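Side-chain contacts in teichoic acid biosynthesis protein F (Staphylococcus epidermidis, PDB 3L7I), which belongs to the machinery of teichoic acid biosynthesis and has a GT-B-type part built of two parallel-sheet domains: residues T438-W443 with Q708-L713; D480-P485 with E491-A496; L532-D537 with F613-C618; K539-A544 with K675-L680. One frame throughout, in Å; residues are numbered along the deposited sequence.

Contact 1 opens at 438-443, a strand of the seven-stranded parallel sheet of the first domain. The next strand in that sheet begins contact 2 (480-485), which closes a short loop at 491-496, inside the loop of contact 1. In the second domain contact 3 opens at 532-537 and contact 4 at 539-544; contact 3 then closes at 613-618 before contact 4 closes at 675-680, so these two cross. Their centres lie about 11 Å apart, around the six-stranded sheet. Contact 1 closes last, at 708-713, where the C-terminal helix returns to the first domain, and its loop encloses the other three. The centres of contacts 1 and 4 are about 36 Å apart.

Contact 1: residues T438-W443 with Q708-L713; sequences TYIQTW and QYIGDL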
loop_
_atom_site.group_PDB
_atom_site.type_symbol
_atom_site.label_atom_id
_atom_site.label_comp_id
_atom_site.label_asym_id
_atom_site.label_seq_id
_atom_site.Cartn_x
_atom_site.Cartn_y
_atom_site.Cartn_z
ATOM N N THR A 438 36.635 -3.442 4.473
ATOM C CA THR A 438 37.466 -4.632 4.595
ATOM C C THR A 438 37.053 -5.466 5.811
ATOM O O THR A 438 37.097 -4.969 6.948
ATOM C CB THR A 438 38.946 -4.275 4.727
ATOM O OG1 THR A 438 39.344 -3.484 3.609
ATOM C CG2 THR A 438 39.777 -5.526 4.725
ATOM N N TYR A 439 36.655 -6.722 5.578
ATOM C CA TYR A 439 36.205 -7.607 6.650
ATOM C C TYR A 439 37.324 -8.601 7.005
ATOM O O TYR A 439 37.639 -9.519 6.220
ATOM C CB TYR A 439 34.927 -8.330 6.221
ATOM C CG TYR A 439 34.265 -9.237 7.255
ATOM C CD1 TYR A 439 34.903 -9.589 8.446
ATOM C CD2 TYR A 439 33.006 -9.797 6.999
ATOM C CE1 TYR A 439 34.293 -10.436 9.358
ATOM C CE2 TYR A 439 32.385 -10.650 7.915
ATOM C CZ TYR A 439 33.030 -10.960 9.090
ATOM O OH TYR A 439 32.396 -11.795 9.990
ATOM N N ILE A 440 37.934 -8.412 8.175
ATOM C CA ILE A 440 39.004 -9.298 8.628
ATOM C C ILE A 440 38.468 -10.375 9.567
ATOM O O ILE A 440 37.918 -10.064 10.617
ATOM C CB ILE A 440 40.145 -8.507 9.316
ATOM C CG1 ILE A 440 40.796 -7.550 8.322
ATOM C CG2 ILE A 440 41.207 -9.435 9.829
ATOM C CD1 ILE A 440 41.975 -6.826 8.901
ATOM N N GLN A 441 38.618 -11.634 9.166
ATOM C CA GLN A 441 38.130 -12.778 9.934
ATOM C C GLN A 441 39.285 -13.495 10.605
ATOM O O GLN A 441 40.240 -13.928 9.942
ATOM C CB GLN A 441 37.409 -13.772 9.022
ATOM C CG GLN A 441 36.859 -14.989 9.742
ATOM C CD GLN A 441 35.926 -14.634 10.907
ATOM O OE1 GLN A 441 36.233 -14.928 12.052
ATOM N NE2 GLN A 441 34.791 -14.006 10.613
ATOM N N THR A 442 39.216 -13.631 11.921
ATOM C CA THR A 442 40.343 -14.194 12.630
ATOM C C THR A 442 40.057 -15.641 12.858
ATOM O O THR A 442 40.967 -16.436 13.084
ATOM C CB THR A 442 40.498 -13.520 13.962
ATOM O OG1 THR A 442 39.371 -13.853 14.780
ATOM C CG2 THR A 442 40.516 -12.020 13.774
ATOM N N TRP A 443 38.768 -15.971 12.765
ATOM C CA TRP A 443 38.203 -17.226 13.293
ATOM C C TRP A 443 38.713 -17.479 14.718
ATOM O O TRP A 443 39.326 -16.602 15.321
ATOM C CB TRP A 443 38.448 -18.426 12.356
ATOM C CG TRP A 443 37.505 -19.572 12.609
ATOM C CD1 TRP A 443 37.833 -20.820 13.014
ATOM C CD2 TRP A 443 36.075 -19.550 12.494
ATOM N NE1 TRP A 443 36.702 -21.584 13.155
ATOM C CE2 TRP A 443 35.611 -20.827 12.848
ATOM C CE3 TRP A 443 35.145 -18.568 12.130
ATOM C CZ2 TRP A 443 34.265 -21.155 12.847
ATOM C CZ3 TRP A 443 33.798 -18.900 12.128
ATOM C CH2 TRP A 443 33.374 -20.185 12.480
ATOM N N GLN A 708 50.224 -7.368 15.865
ATOM C CA GLN A 708 50.998 -6.410 15.104
ATOM C C GLN A 708 50.706 -6.512 13.607
ATOM O O GLN A 708 50.398 -5.511 12.964
ATOM C CB GLN A 708 52.469 -6.644 15.353
ATOM C CG GLN A 708 53.362 -5.859 14.451
ATOM C CD GLN A 708 54.762 -5.792 15.005
ATOM O OE1 GLN A 708 55.719 -5.487 14.289
ATOM N NE2 GLN A 708 54.893 -6.085 16.298
ATOM N N TYR A 709 50.793 -7.720 13.055
ATOM C CA TYR A 709 50.468 -7.932 11.646
ATOM C C TYR A 709 49.082 -7.387 11.262
ATOM O O TYR A 709 48.970 -6.606 10.307
ATOM C CB TYR A 709 50.593 -9.401 11.228
ATOM C CG TYR A 709 50.685 -9.554 9.727
ATOM C CD1 TYR A 709 51.913 -9.519 9.077
ATOM C CD2 TYR A 709 49.540 -9.702 8.956
ATOM C CE1 TYR A 709 51.999 -9.649 7.705
ATOM C CE2 TYR A 709 49.618 -9.828 7.573
ATOM C CZ TYR A 709 50.847 -9.800 6.948
ATOM O OH TYR A 709 50.914 -9.916 5.567
ATOM N N ILE A 710 48.032 -7.783 11.989
ATOM C CA ILE A 710 46.713 -7.229 11.707
ATOM C C ILE A 710 46.656 -5.710 11.923
ATOM O O ILE A 710 46.261 -4.973 11.024
ATOM C CB ILE A 710 45.582 -7.928 12.478
ATOM C CG1 ILE A 710 45.536 -9.400 12.092
ATOM C CG2 ILE A 710 44.246 -7.281 12.138
ATOM C CD1 ILE A 710 45.358 -9.603 10.597
ATOM N N GLY A 711 47.056 -5.236 13.098
ATOM C CA GLY A 711 47.023 -3.810 13.359
ATOM C C GLY A 711 47.740 -2.974 12.296
ATOM O O GLY A 711 47.264 -1.905 11.908
ATOM N N ASP A 712 48.895 -3.443 11.831
ATOM C CA ASP A 712 49.643 -2.700 10.819
ATOM C C ASP A 712 48.963 -2.849 9.464
ATOM O O ASP A 712 49.033 -1.946 8.624
ATOM C CB ASP A 712 51.106 -3.169 10.728
ATOM C CG ASP A 712 51.942 -2.779 11.956
ATOM O OD1 ASP A 712 51.449 -1.993 12.801
ATOM O OD2 ASP A 712 53.094 -3.270 12.074
ATOM N N LEU A 713 48.308 -3.991 9.237
ATOM C CA LEU A 713 47.620 -4.200 7.960
ATOM C C LEU A 713 46.504 -3.185 7.830
ATOM O O LEU A 713 46.329 -2.593 6.769
ATOM C CB LEU A 713 47.047 -5.611 7.827
ATOM C CG LEU A 713 46.280 -5.830 6.524
ATOM C CD1 LEU A 713 47.240 -5.988 5.383
ATOM C CD2 LEU A 713 45.409 -7.040 6.628
#
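No flat group lies between Ile440 and its two partners, Ile710 and Leu713; the meeting is methyl on methyl. The rings of 438-443 are engaged elsewhere: Tyr439 packs edge-to-face with Trp479, and Trp443 does the same with Phe497. The Gln441 amide is also flat and is fixed at its oxygen end, where OE1 accepts from Trp443 N at 2.8 Å, in the carbonyl plane on a lone pair, with a C=O...N angle of 123°. Its NE2 is bonded to Ala425 O. In the contact itself, Ile440 CG1 stands anti to the carbonyl carbon (chi1 -63°) and the chain runs on extended, which carries CD1 out to the helix. There CD1 lies 4.0 Å from Ile710 CG2, the two isoleucines passing alongside in opposite directions, and 4.1 Å from Leu713 CD2. Helix 706-721 follows the second domain in sequence yet packs here on the sheet of the first, the return crossing of the C-terminal helix known from GT-B enzymes. On the same sheet Ile710 also touches Ile483, and Leu713 touches Tyr481 of the neighbouring strand 481-484. Helix 367-379 adds Ile372 beside Ile710.

Contact 2: residues D480-P485 with E491-A496; sequences DYLISP and EIFRSA
Strand 481-484 and helix 491-496 run roughly antiparallel, their directions 142° apart and their axes 10.1 Å from each other at closest approach. The nearest CA atoms are those of Ser484 and Phe493, 8.3 Å apart. On the helix side a single ring, that of Phe493, does the touching. Its CG is set anti to the carbonyl carbon (chi1 -70°), which swings the ring off the helix and down onto the strand. Leu482 comes in from the strand with CD2, 3.9 Å from Phe493 CD2, the two side chains crossing at about a right angle. Further round the same ring, Ile483 presents its backbone oxygen, O lying 3.7 Å from Phe493 CE2, and Pro485 brings CD to 4.3 Å from that CE2. All of these approach the ring obliquely. Ser484 OG sits near the ring too, but its polar partner is Thr490 OG1, just ahead of 491-496. On the outer side of the helix, Arg494 NH2 makes a salt bridge with Glu491 OE2 at 3.1 Å, the carboxylate oxygen lying in the guanidinium plane, at its edge; a second acid, Glu501, meets the same NH2. The contact joins the first two elements of a beta-alpha-beta unit, strand 481-484 and helix 487-496, whose last member, strand 504-506, lies beside strand 481-484 at the edge of the sheet.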
loop_
_atom_site.group_PDB
_atom_site.type_symbol
_atom_site.label_atom_id
_atom_site.label_comp_id
_atom_site.label_asym_id
_atom_site.label_seq_id
_atom_site.Cartn_x
_atom_site.Cartn_y
_atom_site.Cartn_z
ATOM N N ASP A 480 37.371 -10.791 3.615
ATOM C CA ASP A 480 38.419 -10.305 2.743
ATOM C C ASP A 480 39.748 -10.903 3.187
ATOM O O ASP A 480 40.590 -11.251 2.363
ATOM C CB ASP A 480 38.459 -8.772 2.790
ATOM C CG ASP A 480 37.174 -8.128 2.260
ATOM O OD1 ASP A 480 36.704 -8.497 1.160
ATOM O OD2 ASP A 480 36.640 -7.244 2.955
ATOM N N TYR A 481 39.919 -11.023 4.505
ATOM C CA TYR A 481 41.086 -11.664 5.104
ATOM C C TYR A 481 40.632 -12.736 6.097
ATOM O O TYR A 481 39.646 -12.551 6.801
ATOM C CB TYR A 481 41.946 -10.628 5.812
ATOM C CG TYR A 481 42.671 -9.692 4.864
ATOM C CD1 TYR A 481 43.535 -10.184 3.882
ATOM C CD2 TYR A 481 42.509 -8.313 4.954
ATOM C CE1 TYR A 481 44.212 -9.325 3.024
ATOM C CE2 TYR A 481 43.177 -7.460 4.102
ATOM C CZ TYR A 481 44.026 -7.966 3.141
ATOM O OH TYR A 481 44.682 -7.096 2.298
ATOM N N LEU A 482 41.341 -13.861 6.121
ATOM C CA LEU A 482 41.109 -14.939 7.066
ATOM C C LEU A 482 42.435 -15.365 7.693
ATOM O O LEU A 482 43.414 -15.660 6.989
ATOM C CB LEU A 482 40.479 -16.131 6.366
ATOM C CG LEU A 482 40.336 -17.347 7.262
ATOM C CD1 LEU A 482 39.647 -16.939 8.531
ATOM C CD2 LEU A 482 39.553 -18.397 6.559
ATOM N N ILE A 483 42.478 -15.405 9.022
ATOM C CA ILE A 483 43.718 -15.736 9.715
ATOM C C ILE A 483 43.923 -17.240 9.784
ATOM O O ILE A 483 42.961 -18.000 9.967
ATOM C CB ILE A 483 43.735 -15.141 11.110
ATOM C CG1 ILE A 483 43.820 -13.616 11.022
ATOM C CG2 ILE A 483 44.904 -15.675 11.906
ATOM C CD1 ILE A 483 44.231 -12.953 12.312
ATOM N N SER A 484 45.168 -17.682 9.629
ATOM C CA SER A 484 45.468 -19.102 9.795
ATOM C C SER A 484 46.613 -19.346 10.775
ATOM O O SER A 484 47.633 -18.637 10.743
ATOM C CB SER A 484 45.790 -19.757 8.453
ATOM O OG SER A 484 45.891 -21.165 8.583
ATOM N N PRO A 485 46.445 -20.352 11.650
ATOM C CA PRO A 485 47.407 -20.770 12.677
ATOM C C PRO A 485 48.501 -21.709 12.144
ATOM O O PRO A 485 49.592 -21.755 12.725
ATOM C CB PRO A 485 46.541 -21.525 13.696
ATOM C CG PRO A 485 45.147 -21.289 13.305
ATOM C CD PRO A 485 45.148 -21.007 11.836
ATOM N N GLU A 491 44.916 -25.602 4.858
ATOM C CA GLU A 491 44.482 -26.590 3.876
ATOM C C GLU A 491 43.013 -26.937 4.103
ATOM O O GLU A 491 42.246 -27.097 3.151
ATOM C CB GLU A 491 45.363 -27.836 3.944
ATOM C CG GLU A 491 45.887 -28.286 2.587
ATOM C CD GLU A 491 47.060 -27.435 2.073
ATOM O OE1 GLU A 491 48.232 -27.795 2.355
ATOM O OE2 GLU A 491 46.817 -26.420 1.371
ATOM N N ILE A 492 42.641 -27.038 5.379
ATOM C CA ILE A 492 41.271 -27.263 5.808
ATOM C C ILE A 492 40.398 -26.068 5.462
ATOM O O ILE A 492 39.254 -26.236 5.064
ATOM C CB ILE A 492 41.197 -27.488 7.326
ATOM C CG1 ILE A 492 41.800 -28.835 7.701
ATOM C CG2 ILE A 492 39.765 -27.429 7.831
ATOM C CD1 ILE A 492 42.029 -28.988 9.185
ATOM N N PHE A 493 40.917 -24.854 5.614
ATOM C CA PHE A 493 40.082 -23.682 5.376
ATOM C C PHE A 493 39.769 -23.531 3.907
ATOM O O PHE A 493 38.655 -23.167 3.548
ATOM C CB PHE A 493 40.710 -22.394 5.909
ATOM C CG PHE A 493 40.733 -22.314 7.396
ATOM C CD1 PHE A 493 39.902 -23.109 8.148
ATOM C CD2 PHE A 493 41.583 -21.438 8.045
ATOM C CE1 PHE A 493 39.934 -23.048 9.509
ATOM C CE2 PHE A 493 41.620 -21.376 9.410
ATOM C CZ PHE A 493 40.798 -22.186 10.143
ATOM N N ARG A 494 40.760 -23.804 3.069
ATOM C CA ARG A 494 40.604 -23.715 1.632
ATOM C C ARG A 494 39.437 -24.587 1.141
ATOM O O ARG A 494 38.811 -24.291 0.132
ATOM C CB ARG A 494 41.924 -24.081 0.954
ATOM C CG ARG A 494 41.784 -24.497 -0.488
ATOM C CD ARG A 494 42.893 -23.918 -1.333
ATOM N NE ARG A 494 44.214 -24.263 -0.818
ATOM C CZ ARG A 494 45.350 -23.919 -1.419
ATOM N NH1 ARG A 494 45.313 -23.216 -2.546
ATOM N NH2 ARG A 494 46.518 -24.270 -0.895
ATOM N N SER A 495 39.133 -25.644 1.880
ATOM C CA SER A 495 38.018 -26.531 1.568
ATOM C C SER A 495 36.738 -26.233 2.373
ATOM O O SER A 495 35.647 -26.125 1.811
ATOM C CB SER A 495 38.449 -27.989 1.821
ATOM O OG SER A 495 37.340 -28.859 2.042
ATOM N N ALA A 496 36.889 -26.115 3.691
ATOM C CA ALA A 496 35.764 -26.038 4.624
ATOM C C ALA A 496 35.034 -24.701 4.582
ATOM O O ALA A 496 33.857 -24.611 4.957
ATOM C CB ALA A 496 36.232 -26.332 6.048
#

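Contact 3: residues L532-D537 with F613-C618; sequences LNLPSD and FLISDC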
loop_
_atom_site.group_PDB
_atom_site.type_symbol
_atom_site.label_atom_id
_atom_site.label_comp_id
_atom_site.label_asym_id
_atom_site.label_seq_id
_atom_site.Cartn_x
_atom_site.Cartn_y
_atom_site.Cartn_z
ATOM N N LEU A 532 43.098 -14.966 40.897
ATOM C CA LEU A 532 42.354 -16.202 41.178
ATOM C C LEU A 532 42.466 -16.728 42.631
ATOM O O LEU A 532 41.864 -17.753 42.968
ATOM C CB LEU A 532 42.758 -17.305 40.202
ATOM C CG LEU A 532 42.455 -17.043 38.724
ATOM C CD1 LEU A 532 43.317 -17.909 37.812
ATOM C CD2 LEU A 532 40.978 -17.225 38.404
ATOM N N ASN A 533 43.228 -16.025 43.474
ATOM C CA ASN A 533 43.437 -16.402 44.879
ATOM C C ASN A 533 44.045 -17.777 45.067
ATOM O O ASN A 533 43.696 -18.517 45.986
ATOM C CB ASN A 533 42.145 -16.278 45.674
ATOM C CG ASN A 533 41.478 -14.933 45.472
ATOM O OD1 ASN A 533 41.940 -13.906 45.994
ATOM N ND2 ASN A 533 40.387 -14.922 44.694
ATOM N N LEU A 534 44.974 -18.102 44.186
ATOM C CA LEU A 534 45.611 -19.400 44.190
ATOM C C LEU A 534 46.716 -19.490 45.248
ATOM O O LEU A 534 47.546 -18.588 45.371
ATOM C CB LEU A 534 46.177 -19.688 42.800
ATOM C CG LEU A 534 45.110 -19.732 41.707
ATOM C CD1 LEU A 534 45.716 -19.950 40.334
ATOM C CD2 LEU A 534 44.149 -20.836 42.031
ATOM N N PRO A 535 46.712 -20.577 46.030
ATOM C CA PRO A 535 47.826 -20.991 46.886
ATOM C C PRO A 535 49.195 -20.784 46.227
ATOM O O PRO A 535 49.302 -20.812 45.003
ATOM C CB PRO A 535 47.556 -22.479 47.072
ATOM C CG PRO A 535 46.057 -22.561 47.077
ATOM C CD PRO A 535 45.536 -21.444 46.206
ATOM N N SER A 536 50.232 -20.609 47.040
ATOM C CA SER A 536 51.533 -20.162 46.544
ATOM C C SER A 536 52.498 -21.292 46.188
ATOM O O SER A 536 53.235 -21.198 45.211
ATOM C CB SER A 536 52.201 -19.216 47.555
ATOM O OG SER A 536 51.340 -18.147 47.916
ATOM N N ASP A 537 52.505 -22.351 46.986
ATOM C CA ASP A 537 53.464 -23.436 46.801
ATOM C C ASP A 537 53.007 -24.436 45.744
ATOM O O ASP A 537 53.779 -25.286 45.296
ATOM C CB ASP A 537 53.650 -24.170 48.121
ATOM C CG ASP A 537 52.331 -24.674 48.696
ATOM O OD1 ASP A 537 51.415 -23.839 48.918
ATOM O OD2 ASP A 537 52.212 -25.904 48.923
ATOM N N PHE A 613 46.031 -20.463 30.443
ATOM C CA PHE A 613 47.080 -21.375 29.979
ATOM C C PHE A 613 48.416 -21.002 30.594
ATOM O O PHE A 613 49.129 -21.865 31.107
ATOM C CB PHE A 613 47.216 -21.398 28.448
ATOM C CG PHE A 613 46.015 -21.927 27.739
ATOM C CD1 PHE A 613 45.279 -22.967 28.277
ATOM C CD2 PHE A 613 45.627 -21.393 26.531
ATOM C CE1 PHE A 613 44.165 -23.448 27.632
ATOM C CE2 PHE A 613 44.520 -21.877 25.881
ATOM C CZ PHE A 613 43.789 -22.907 26.429
ATOM N N LEU A 614 48.754 -19.715 30.522
ATOM C CA LEU A 614 50.056 -19.222 30.977
ATOM C C LEU A 614 50.398 -19.728 32.372
ATOM O O LEU A 614 51.518 -20.134 32.635
ATOM C CB LEU A 614 50.091 -17.698 30.973
ATOM C CG LEU A 614 50.447 -17.034 29.649
ATOM C CD1 LEU A 614 50.823 -15.590 29.895
ATOM C CD2 LEU A 614 51.597 -17.763 28.968
ATOM N N ILE A 615 49.424 -19.720 33.271
ATOM C CA ILE A 615 49.699 -20.185 34.615
ATOM C C ILE A 615 49.465 -21.694 34.818
ATOM O O ILE A 615 49.498 -22.167 35.948
ATOM C CB ILE A 615 48.915 -19.371 35.675
ATOM C CG1 ILE A 615 47.422 -19.691 35.590
ATOM C CG2 ILE A 615 49.221 -17.874 35.557
ATOM C CD1 ILE A 615 46.589 -19.092 36.721
ATOM N N SER A 616 49.261 -22.456 33.744
ATOM C CA SER A 616 48.963 -23.886 33.895
ATOM C C SER A 616 50.158 -24.784 33.626
ATOM O O SER A 616 50.770 -24.698 32.556
ATOM C CB SER A 616 47.840 -24.315 32.960
ATOM O OG SER A 616 46.601 -23.747 33.322
ATOM N N ASP A 617 50.461 -25.661 34.584
ATOM C CA ASP A 617 51.561 -26.612 34.455
ATOM C C ASP A 617 51.224 -27.773 33.532
ATOM O O ASP A 617 52.119 -28.424 33.011
ATOM C CB ASP A 617 51.989 -27.124 35.823
ATOM C CG ASP A 617 52.596 -26.027 36.683
ATOM O OD1 ASP A 617 53.760 -25.612 36.417
ATOM O OD2 ASP A 617 51.902 -25.572 37.624
ATOM N N CYS A 618 49.937 -28.033 33.339
ATOM C CA CYS A 618 49.497 -28.969 32.317
ATOM C C CYS A 618 48.041 -28.703 31.980
ATOM O O CYS A 618 47.358 -27.983 32.707
ATOM C CB CYS A 618 49.678 -30.421 32.759
ATOM S SG CYS A 618 48.645 -30.949 34.161
#
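Leu532, where helix 522-531 gives out, reaches toward Ile615 with CD1, which lies 3.6 Å from Ile615 CD1; the two side chains meet at a slant. Leu532 also leans on Val603 and Tyr606. Asn533 follows with positive phi (59°) and ends the helix in a Schellman motif, turning the chain so that the next residue again faces the second segment. Leu534 then meets Ile615 tip to tip, its CD1 3.8 Å from Ile615 CD1. One terminal methyl of the isoleucine is thus touched by two leucines, one before and one after Asn533. This is a junction of the Rossmann-like second domain: the chain leaving helix 522-531 for strand 539-543 packs against the chain leaving helix 609-614 for strand 618-621, and those two strands are neighbours in the parallel sheet. Ile615 is the first residue past its helix, with CG1 placed between the backbone N and the carbonyl carbon (chi1 70°); from there its extended chain (chi2 172°) carries CD1 out to the leucines. It also packs against Ile528 and Arg529 of helix 522-531. Past it the chain is tied down by polar bonds: Ser616 N to Phe613 O at 2.7 Å, Ser616 OG to Leu612 O, and Asp617 OD2 to Val540 N near the start of strand 539-543.

Contact 4: residues K539-A544 with K675-L680; sequences KVIMYA and KELKNL
Ile541 and Leu677 form the closely packed half of a helix-on-sheet contact in the Rossmann-like second domain, where helix 670-677 and the turn after it lie over strand 539-543, an inner strand of the parallel sheet. Ile541 has CG1 anti to the carbonyl carbon (chi1 -65°), and its extended chain sends CD1 toward the helix. That methyl lies against the branch of Leu677, 3.7 Å from CG and 3.9 Å from CD2 of the leucine, the two side chains slanting across one another. Strands on both sides add to the packing: Ile541 also touches Tyr577, Cys618 and Ile620, while Leu677 rests on Phe638 of strand 637-640, one strand further on.

The other half is looser, and Lys539 there is partly exposed, though Leu680 is buried. Lys539, at the start of the strand, and Leu680, at the start of helix 680-686, run alongside one another head to tail, with no hydrogen bond between the two segments. The turn joining the two leucines ends at Asn679, in the N-cap position, whose OD1 makes a weak bond to Lys682 N. On the outer side Lys675 and Lys678 both send NZ to Glu572 OE1, two salt bridges on one oxygen. Lys539 is bent at chi3 (-74°), which lays its amino end along the leucine: NZ is 3.7 Å from Leu680 CB and 4.2 Å from Leu680 CG.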
loop_
_atom_site.group_PDB
_atom_site.type_symbol
_atom_site.label_atom_id
_atom_site.label_comp_id
_atom_site.label_asym_id
_atom_site.label_seq_id
_atom_site.Cartn_x
_atom_site.Cartn_y
_atom_site.Cartn_z
ATOM N N LYS A 539 51.331 -26.243 42.364
ATOM C CA LYS A 539 51.339 -26.229 40.913
ATOM C C LYS A 539 49.907 -26.339 40.385
ATOM O O LYS A 539 48.962 -26.556 41.147
ATOM C CB LYS A 539 52.225 -27.346 40.363
ATOM C CG LYS A 539 53.727 -27.029 40.431
ATOM C CD LYS A 539 54.573 -27.952 39.536
ATOM C CE LYS A 539 54.704 -29.365 40.132
ATOM N NZ LYS A 539 55.077 -30.398 39.107
ATOM N N VAL A 540 49.731 -26.190 39.084
ATOM C CA VAL A 540 48.395 -25.895 38.579
ATOM C C VAL A 540 47.944 -26.740 37.386
ATOM O O VAL A 540 48.492 -26.622 36.285
ATOM C CB VAL A 540 48.293 -24.409 38.206
ATOM C CG1 VAL A 540 47.006 -24.131 37.437
ATOM C CG2 VAL A 540 48.393 -23.559 39.444
ATOM N N ILE A 541 46.934 -27.579 37.616
ATOM C CA ILE A 541 46.303 -28.334 36.535
ATOM C C ILE A 541 45.068 -27.571 36.020
ATOM O O ILE A 541 44.299 -26.991 36.813
ATOM C CB ILE A 541 45.897 -29.752 37.018
ATOM C CG1 ILE A 541 47.125 -30.577 37.367
ATOM C CG2 ILE A 541 45.144 -30.499 35.962
ATOM C CD1 ILE A 541 46.805 -31.734 38.275
ATOM N N MET A 542 44.899 -27.544 34.699
ATOM C CA MET A 542 43.669 -27.013 34.101
ATOM C C MET A 542 42.891 -28.098 33.395
ATOM O O MET A 542 43.460 -28.906 32.671
ATOM C CB MET A 542 43.945 -25.895 33.105
ATOM C CG MET A 542 42.885 -24.809 33.174
ATOM S SD MET A 542 42.498 -24.015 31.607
ATOM C CE MET A 542 43.921 -24.503 30.656
ATOM N N TYR A 543 41.580 -28.100 33.581
ATOM C CA TYR A 543 40.755 -29.153 33.007
ATOM C C TYR A 543 39.669 -28.532 32.159
ATOM O O TYR A 543 38.851 -27.779 32.660
ATOM C CB TYR A 543 40.140 -29.979 34.126
ATOM C CG TYR A 543 39.260 -31.096 33.660
ATOM C CD1 TYR A 543 39.567 -31.829 32.527
ATOM C CD2 TYR A 543 38.127 -31.438 34.369
ATOM C CE1 TYR A 543 38.746 -32.867 32.103
ATOM C CE2 TYR A 543 37.317 -32.462 33.965
ATOM C CZ TYR A 543 37.622 -33.178 32.834
ATOM O OH TYR A 543 36.779 -34.207 32.461
ATOM N N ALA A 544 39.630 -28.832 30.875
ATOM C CA ALA A 544 38.650 -28.161 30.030
ATOM C C ALA A 544 38.049 -29.106 29.007
ATOM O O ALA A 544 38.505 -29.182 27.868
ATOM C CB ALA A 544 39.286 -26.978 29.354
ATOM N N LYS A 675 47.429 -40.938 39.052
ATOM C CA LYS A 675 48.751 -41.407 39.406
ATOM C C LYS A 675 49.809 -40.709 38.557
ATOM O O LYS A 675 50.834 -40.281 39.066
ATOM C CB LYS A 675 48.826 -42.928 39.252
ATOM C CG LYS A 675 47.859 -43.710 40.161
ATOM C CD LYS A 675 48.031 -43.333 41.642
ATOM C CE LYS A 675 47.312 -44.315 42.571
ATOM N NZ LYS A 675 47.526 -43.986 44.016
ATOM N N GLU A 676 49.542 -40.576 37.266
ATOM C CA GLU A 676 50.485 -39.962 36.333
ATOM C C GLU A 676 50.870 -38.514 36.705
ATOM O O GLU A 676 52.057 -38.169 36.716
ATOM C CB GLU A 676 49.911 -40.018 34.915
ATOM C CG GLU A 676 50.906 -39.723 33.811
ATOM C CD GLU A 676 51.541 -40.971 33.241
ATOM O OE1 GLU A 676 52.144 -41.753 34.019
ATOM O OE2 GLU A 676 51.443 -41.164 32.008
ATOM N N LEU A 677 49.865 -37.681 36.994
ATOM C CA LEU A 677 50.061 -36.302 37.490
ATOM C C LEU A 677 50.999 -36.168 38.720
ATOM O O LEU A 677 51.592 -35.107 38.960
ATOM C CB LEU A 677 48.701 -35.677 37.832
ATOM C CG LEU A 677 47.842 -34.994 36.754
ATOM C CD1 LEU A 677 48.343 -35.236 35.343
ATOM C CD2 LEU A 677 46.358 -35.386 36.860
ATOM N N LYS A 678 51.111 -37.233 39.511
ATOM C CA LYS A 678 51.912 -37.187 40.726
ATOM C C LYS A 678 53.260 -36.552 40.410
ATOM O O LYS A 678 53.754 -35.705 41.153
ATOM C CB LYS A 678 52.118 -38.597 41.277
ATOM C CG LYS A 678 52.109 -38.684 42.781
ATOM C CD LYS A 678 50.832 -38.082 43.332
ATOM C CE LYS A 678 50.316 -38.905 44.492
ATOM N NZ LYS A 678 49.926 -40.241 43.989
ATOM N N ASN A 679 53.831 -36.960 39.281
ATOM C CA ASN A 679 55.161 -36.538 38.870
ATOM C C ASN A 679 55.157 -35.959 37.455
ATOM O O ASN A 679 55.409 -36.672 36.473
ATOM C CB ASN A 679 56.118 -37.725 38.956
ATOM C CG ASN A 679 57.535 -37.359 38.582
ATOM O OD1 ASN A 679 57.816 -36.208 38.243
ATOM N ND2 ASN A 679 58.441 -38.338 38.640
ATOM N N LEU A 680 54.866 -34.664 37.353
ATOM C CA LEU A 680 54.799 -34.008 36.050
ATOM C C LEU A 680 56.085 -34.177 35.237
ATOM O O LEU A 680 56.032 -34.509 34.050
ATOM C CB LEU A 680 54.439 -32.524 36.181
ATOM C CG LEU A 680 52.963 -32.168 35.989
ATOM C CD1 LEU A 680 52.813 -30.708 35.613
ATOM C CD2 LEU A 680 52.327 -33.050 34.929
#